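Long-range contacts in envelope protein (White spot syndrome virus, PDB 7DDA), which is a viral envelope protein whose C-terminal domain carries sulphate-binding sites responsible for heparin binding, consistent with attachment to sulphated glycans: residues K38-T43 and G158-I163; A126-G131 and P153-G158. One frame throughout, in Å; residues are numbered along the deposited sequence.

The two contacts show how the chemistry of a beta sandwich changes from strand to loop. Contact 1 is mostly buried and joins neighbouring strands 30-40 and 160-170 by regular backbone bonds, with an ion pair where the strands part. Contact 2 lies at the surface, about 10 Å away centre to centre, and joins two loops through proline packing and one hydrogen bond donated by a side-chain amide. Both use the connection between strands 145-153 and 160-170, and Gly158 belongs to each. They meet where Leu161 packs on Ile130 and Cys41 on Gln155. Contact 2 also lies at the junction with other subunits, whereas contact 1 mainly builds the sheet.

Contact 1 of 2, residues K38-T43 and G158-I163; sequences KADCET and GAKLII
An antiparallel strand pair within one sheet brings Ala39 opposite Leu161, and the two residues exchange a reciprocal pair of backbone hydrogen bonds. Ala39 N donates to Leu161 O over 2.8 Å, and Leu161 N returns the bond to Ala39 O at 2.7 Å. Beyond Asp40 the strand gives way to a turn, yet the backbone pairing reaches one residue further, Cys41 N donating to Ala159 O (3.0 Å). On one face of the sheet Lys38 and Ile162 form a non-hydrogen-bonded pair. The methyl CD1 of Ile162 rests on the root of the lysine, 3.6 Å from Lys38 CG. On the other face Ala39 and Leu161 look into the beta sandwich, where Tyr100 meets the alanine and Leu98 and Phe150 of the opposing sheet meet the leucine. Cys41 SG lies 4.0 Å from Ala159 CB, and the cysteine side chain also packs on Ile119 and Ile152.

Lys160 reaches across to the end of the partner strand. Its CG is anti to the carbonyl carbon (chi1 -57°) and the chain bends at chi2, then runs extended to Lys160 NZ, which makes a salt bridge of 2.6 Å with Asp40 OD1 on that oxygen's anti lone pair. Asp47 OD2 is a second partner for the ammonium. Lys38 NZ stands 4.6 Å from Lys160 NZ, a like-charge proximity that the nearby acids probably offset. Asp40 OD1 also accepts from a water that donates in turn to Ala159 O, tying carboxylate to backbone. The other carboxylate oxygen works within the turn: Thr43 N meets the anti lone pair of Asp40 OD2 at 3.0 Å, while Glu42 N approaches from above the carboxylate plane, closing an Asx turn.

Contact 2 of 2, residues A126-G131 and P153-G158; sequences ANTNIG and PKQPAG
Two loops at one end of the beta sandwich are clasped where the ring of Pro153 and the amide of Gln155 meet Asn127. The polar link between the two segments is a hydrogen bond of 3.0 Å from Gln155 NE2 to Asn127 O. It is nearly straight (165° at the hydrogen), and the acceptor lies close to the glutamine's amide plane. The other N-H of Gln155 NE2 turns back to Pro153 O, also at 3.0 Å, approaching from above that carbonyl's plane. Two acceptors, one in each segment, thus fix the rotation of the amide. Gln155 achieves this with CG anti to the carbonyl carbon and a bend at chi2 (-70°) that folds CD back.

Pro153 supplies the apolar half. Pro153 CG lies 3.8 Å from Asn127 CG, the ring and the asparagine side chain crossing at about a right angle, and the proline CD faces Asn129 O. At the far end of the contact Ala126 CB sits 4.1 Å from Pro156 CD, a second, lighter touch. Asn127 is held in shape by an Asx turn: Asn129 N donates to Asn127 OD1 over 2.8 Å from above the side-chain carbonyl plane.

The polar ends of this loop look to other chains of the trimer. Asn127 ND2 is hydrogen-bonded to Ile124 O of the third subunit, Asn129 OD1 to Thr128 OG1 of that subunit, and Thr128 OG1 to Asn129 OD1 of the second. Within the chain, Thr128, Ile130 and Gln155 all pack on Ile119 of strand 110-120. One loop leads from that strand into 131-135, the other from 145-153 into 160-170, so the contact joins two connections that each pass between the sheets.

Contact 1 of 2, residues K38-T43 and G158-I163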
loop_
_atom_site.group_PDB
_atom_site.type_symbol
_atom_site.label_atom_id
_atom_site.label_comp_id
_atom_site.label_asym_id
_atom_site.label_seq_id
_atom_site.Cartn_x
_atom_site.Cartn_y
_atom_site.Cartn_z
ATOM N N LYS A 38 8.591 7.279 7.676
ATOM C CA LYS A 38 8.833 6.345 8.766
ATOM C C LYS A 38 8.911 7.113 10.086
ATOM O O LYS A 38 9.753 8.009 10.241
ATOM C CB LYS A 38 10.119 5.554 8.526
ATOM C CG LYS A 38 10.494 4.679 9.713
ATOM C CD LYS A 38 11.349 3.490 9.307
ATOM C CE LYS A 38 12.818 3.807 9.336
ATOM N NZ LYS A 38 13.331 3.718 10.721
ATOM N N ALA A 39 8.047 6.755 11.037
ATOM C CA ALA A 39 8.005 7.397 12.343
ATOM C C ALA A 39 8.065 6.347 13.447
ATOM O O ALA A 39 7.654 5.201 13.261
ATOM C CB ALA A 39 6.741 8.243 12.508
ATOM N N ASP A 40 8.554 6.749 14.614
ATOM C CA ASP A 40 8.745 5.802 15.704
ATOM C C ASP A 40 7.455 5.605 16.501
ATOM O O ASP A 40 6.790 6.578 16.865
ATOM C CB ASP A 40 9.859 6.283 16.623
ATOM C CG ASP A 40 10.180 5.278 17.684
ATOM O OD1 ASP A 40 10.954 4.342 17.390
ATOM O OD2 ASP A 40 9.613 5.407 18.797
ATOM N N CYS A 41 7.110 4.348 16.794
ATOM C CA CYS A 41 5.828 4.080 17.446
ATOM C C CYS A 41 5.781 4.539 18.894
ATOM O O CYS A 41 4.688 4.700 19.438
ATOM C CB CYS A 41 5.483 2.594 17.402
ATOM S SG CYS A 41 4.841 2.013 15.839
ATOM N N GLU A 42 6.927 4.728 19.538
ATOM C CA GLU A 42 6.956 5.097 20.947
ATOM C C GLU A 42 7.046 6.601 21.156
ATOM O O GLU A 42 6.309 7.154 21.972
ATOM C CB GLU A 42 8.130 4.397 21.647
ATOM C CG GLU A 42 8.192 4.581 23.166
ATOM C CD GLU A 42 6.809 4.724 23.814
ATOM O OE1 GLU A 42 5.988 3.781 23.698
ATOM O OE2 GLU A 42 6.559 5.770 24.467
ATOM N N THR A 43 7.915 7.287 20.431
ATOM C CA THR A 43 8.040 8.726 20.592
ATOM C C THR A 43 7.212 9.513 19.588
ATOM O O THR A 43 6.912 10.688 19.835
ATOM C CB THR A 43 9.510 9.123 20.466
ATOM O OG1 THR A 43 9.967 8.880 19.125
ATOM C CG2 THR A 43 10.347 8.300 21.449
ATOM N N GLY A 158 10.958 -0.664 19.247
ATOM C CA GLY A 158 11.526 -0.663 17.921
ATOM C C GLY A 158 10.530 -0.602 16.785
ATOM O O GLY A 158 10.943 -0.404 15.639
ATOM N N ALA A 159 9.239 -0.752 17.061
ATOM C CA ALA A 159 8.245 -0.792 16.001
ATOM C C ALA A 159 8.035 0.599 15.404
ATOM O O ALA A 159 8.116 1.616 16.098
ATOM C CB ALA A 159 6.926 -1.349 16.540
ATOM N N LYS A 160 7.753 0.636 14.101
ATOM C CA LYS A 160 7.634 1.887 13.364
ATOM C C LYS A 160 6.255 2.039 12.736
ATOM O O LYS A 160 5.576 1.055 12.411
ATOM C CB LYS A 160 8.696 1.998 12.257
ATOM C CG LYS A 160 10.153 1.867 12.732
ATOM C CD LYS A 160 10.488 2.905 13.789
ATOM C CE LYS A 160 11.954 2.865 14.194
ATOM N NZ LYS A 160 12.262 3.963 15.144
ATOM N N LEU A 161 5.854 3.292 12.564
ATOM C CA LEU A 161 4.673 3.655 11.789
ATOM C C LEU A 161 5.141 4.152 10.427
ATOM O O LEU A 161 5.948 5.084 10.349
ATOM C CB LEU A 161 3.849 4.719 12.518
ATOM C CG LEU A 161 2.570 5.253 11.868
ATOM C CD1 LEU A 161 1.541 4.148 11.644
ATOM C CD2 LEU A 161 1.979 6.355 12.730
ATOM N N ILE A 162 4.676 3.506 9.362
ATOM C CA ILE A 162 4.987 3.924 8.000
ATOM C C ILE A 162 3.725 4.547 7.420
ATOM O O ILE A 162 2.685 3.880 7.317
ATOM C CB ILE A 162 5.485 2.755 7.137
ATOM C CG1 ILE A 162 6.549 1.938 7.883
ATOM C CG2 ILE A 162 6.065 3.266 5.856
ATOM C CD1 ILE A 162 7.823 2.710 8.225
ATOM N N ILE A 163 3.801 5.831 7.072
ATOM C CA ILE A 163 2.672 6.573 6.528
ATOM C C ILE A 163 2.963 6.906 5.072
ATOM O O ILE A 163 4.048 7.407 4.743
ATOM C CB ILE A 163 2.389 7.860 7.319
ATOM C CG1 ILE A 163 2.393 7.610 8.818
ATOM C CG2 ILE A 163 1.080 8.465 6.883
ATOM C CD1 ILE A 163 2.474 8.921 9.612
HETATM O O HOH W 1 9.202 2.092 18.416
#

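Contact 2 of 2, residues A126-G131 and P153-G158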
loop_
_atom_site.group_PDB
_atom_site.type_symbol
_atom_site.label_atom_id
_atom_site.label_comp_id
_atom_site.label_asym_id
_atom_site.label_seq_id
_atom_site.Cartn_x
_atom_site.Cartn_y
_atom_site.Cartn_z
ATOM N N ALA A 126 1.625 -9.024 17.802
ATOM C CA ALA A 126 0.941 -7.856 18.332
ATOM C C ALA A 126 -0.160 -7.402 17.382
ATOM O O ALA A 126 -0.076 -7.585 16.170
ATOM C CB ALA A 126 1.932 -6.712 18.570
ATOM N N ASN A 127 -1.208 -6.825 17.946
ATOM C CA ASN A 127 -2.232 -6.199 17.127
ATOM C C ASN A 127 -1.618 -5.038 16.356
ATOM O O ASN A 127 -0.893 -4.221 16.927
ATOM C CB ASN A 127 -3.367 -5.733 18.033
ATOM C CG ASN A 127 -4.475 -5.044 17.290
ATOM O OD1 ASN A 127 -4.477 -4.953 16.066
ATOM N ND2 ASN A 127 -5.456 -4.571 18.038
ATOM N N THR A 128 -1.865 -4.981 15.047
ATOM C CA THR A 128 -1.337 -3.892 14.229
ATOM C C THR A 128 -2.431 -3.122 13.502
ATOM O O THR A 128 -2.122 -2.335 12.606
ATOM C CB THR A 128 -0.290 -4.385 13.215
ATOM O OG1 THR A 128 -0.824 -5.450 12.425
ATOM C CG2 THR A 128 0.982 -4.851 13.912
ATOM N N ASN A 129 -3.693 -3.321 13.866
ATOM C CA ASN A 129 -4.751 -2.430 13.417
ATOM C C ASN A 129 -4.408 -0.971 13.725
ATOM O O ASN A 129 -3.847 -0.648 14.776
ATOM C CB ASN A 129 -6.064 -2.802 14.097
ATOM C CG ASN A 129 -6.665 -4.078 13.546
ATOM O OD1 ASN A 129 -6.263 -4.562 12.494
ATOM N ND2 ASN A 129 -7.648 -4.622 14.253
ATOM N N ILE A 130 -4.751 -0.088 12.797
ATOM C CA ILE A 130 -4.576 1.346 12.954
ATOM C C ILE A 130 -5.937 2.006 12.830
ATOM O O ILE A 130 -6.642 1.800 11.840
ATOM C CB ILE A 130 -3.617 1.907 11.896
ATOM C CG1 ILE A 130 -2.269 1.201 12.005
ATOM C CG2 ILE A 130 -3.498 3.420 12.061
ATOM C CD1 ILE A 130 -1.314 1.611 10.978
ATOM N N GLY A 131 -6.305 2.807 13.830
ATOM C CA GLY A 131 -7.519 3.600 13.754
ATOM C C GLY A 131 -7.208 4.969 13.178
ATOM O O GLY A 131 -6.244 5.621 13.589
ATOM N N PRO A 153 -2.314 0.487 18.620
ATOM C CA PRO A 153 -2.044 -0.260 19.848
ATOM C C PRO A 153 -0.594 -0.074 20.248
ATOM O O PRO A 153 0.276 0.132 19.396
ATOM C CB PRO A 153 -2.328 -1.715 19.458
ATOM C CG PRO A 153 -3.017 -1.654 18.126
ATOM C CD PRO A 153 -2.540 -0.402 17.473
ATOM N N LYS A 154 -0.345 -0.117 21.559
ATOM C CA LYS A 154 1.021 -0.178 22.065
ATOM C C LYS A 154 1.792 -1.279 21.355
ATOM O O LYS A 154 1.307 -2.401 21.221
ATOM C CB LYS A 154 1.010 -0.434 23.571
ATOM C CG LYS A 154 2.379 -0.502 24.228
ATOM C CD LYS A 154 2.233 -1.021 25.669
ATOM C CE LYS A 154 1.266 -2.222 25.734
ATOM N NZ LYS A 154 0.611 -2.481 27.066
ATOM N N GLN A 155 2.991 -0.951 20.905
ATOM C CA GLN A 155 3.818 -1.873 20.151
ATOM C C GLN A 155 5.059 -2.297 20.929
ATOM O O GLN A 155 5.480 -1.623 21.875
ATOM C CB GLN A 155 4.239 -1.231 18.820
ATOM C CG GLN A 155 3.058 -0.828 17.983
ATOM C CD GLN A 155 2.333 -2.029 17.456
ATOM O OE1 GLN A 155 2.949 -3.042 17.113
ATOM N NE2 GLN A 155 1.010 -1.948 17.427
ATOM N N PRO A 156 5.667 -3.423 20.562
ATOM C CA PRO A 156 6.979 -3.757 21.124
ATOM C C PRO A 156 7.990 -2.684 20.763
ATOM O O PRO A 156 7.820 -1.931 19.805
ATOM C CB PRO A 156 7.329 -5.093 20.455
ATOM C CG PRO A 156 6.022 -5.663 20.028
ATOM C CD PRO A 156 5.176 -4.476 19.652
ATOM N N ALA A 157 9.048 -2.612 21.558
ATOM C CA ALA A 157 10.122 -1.669 21.282
ATOM C C ALA A 157 10.596 -1.791 19.837
ATOM O O ALA A 157 10.609 -2.875 19.255
ATOM C CB ALA A 157 11.283 -1.912 22.248
ATOM N N GLY A 158 10.958 -0.664 19.247
ATOM C CA GLY A 158 11.526 -0.663 17.921
ATOM C C GLY A 158 10.530 -0.602 16.785
ATOM O O GLY A 158 10.943 -0.404 15.639
#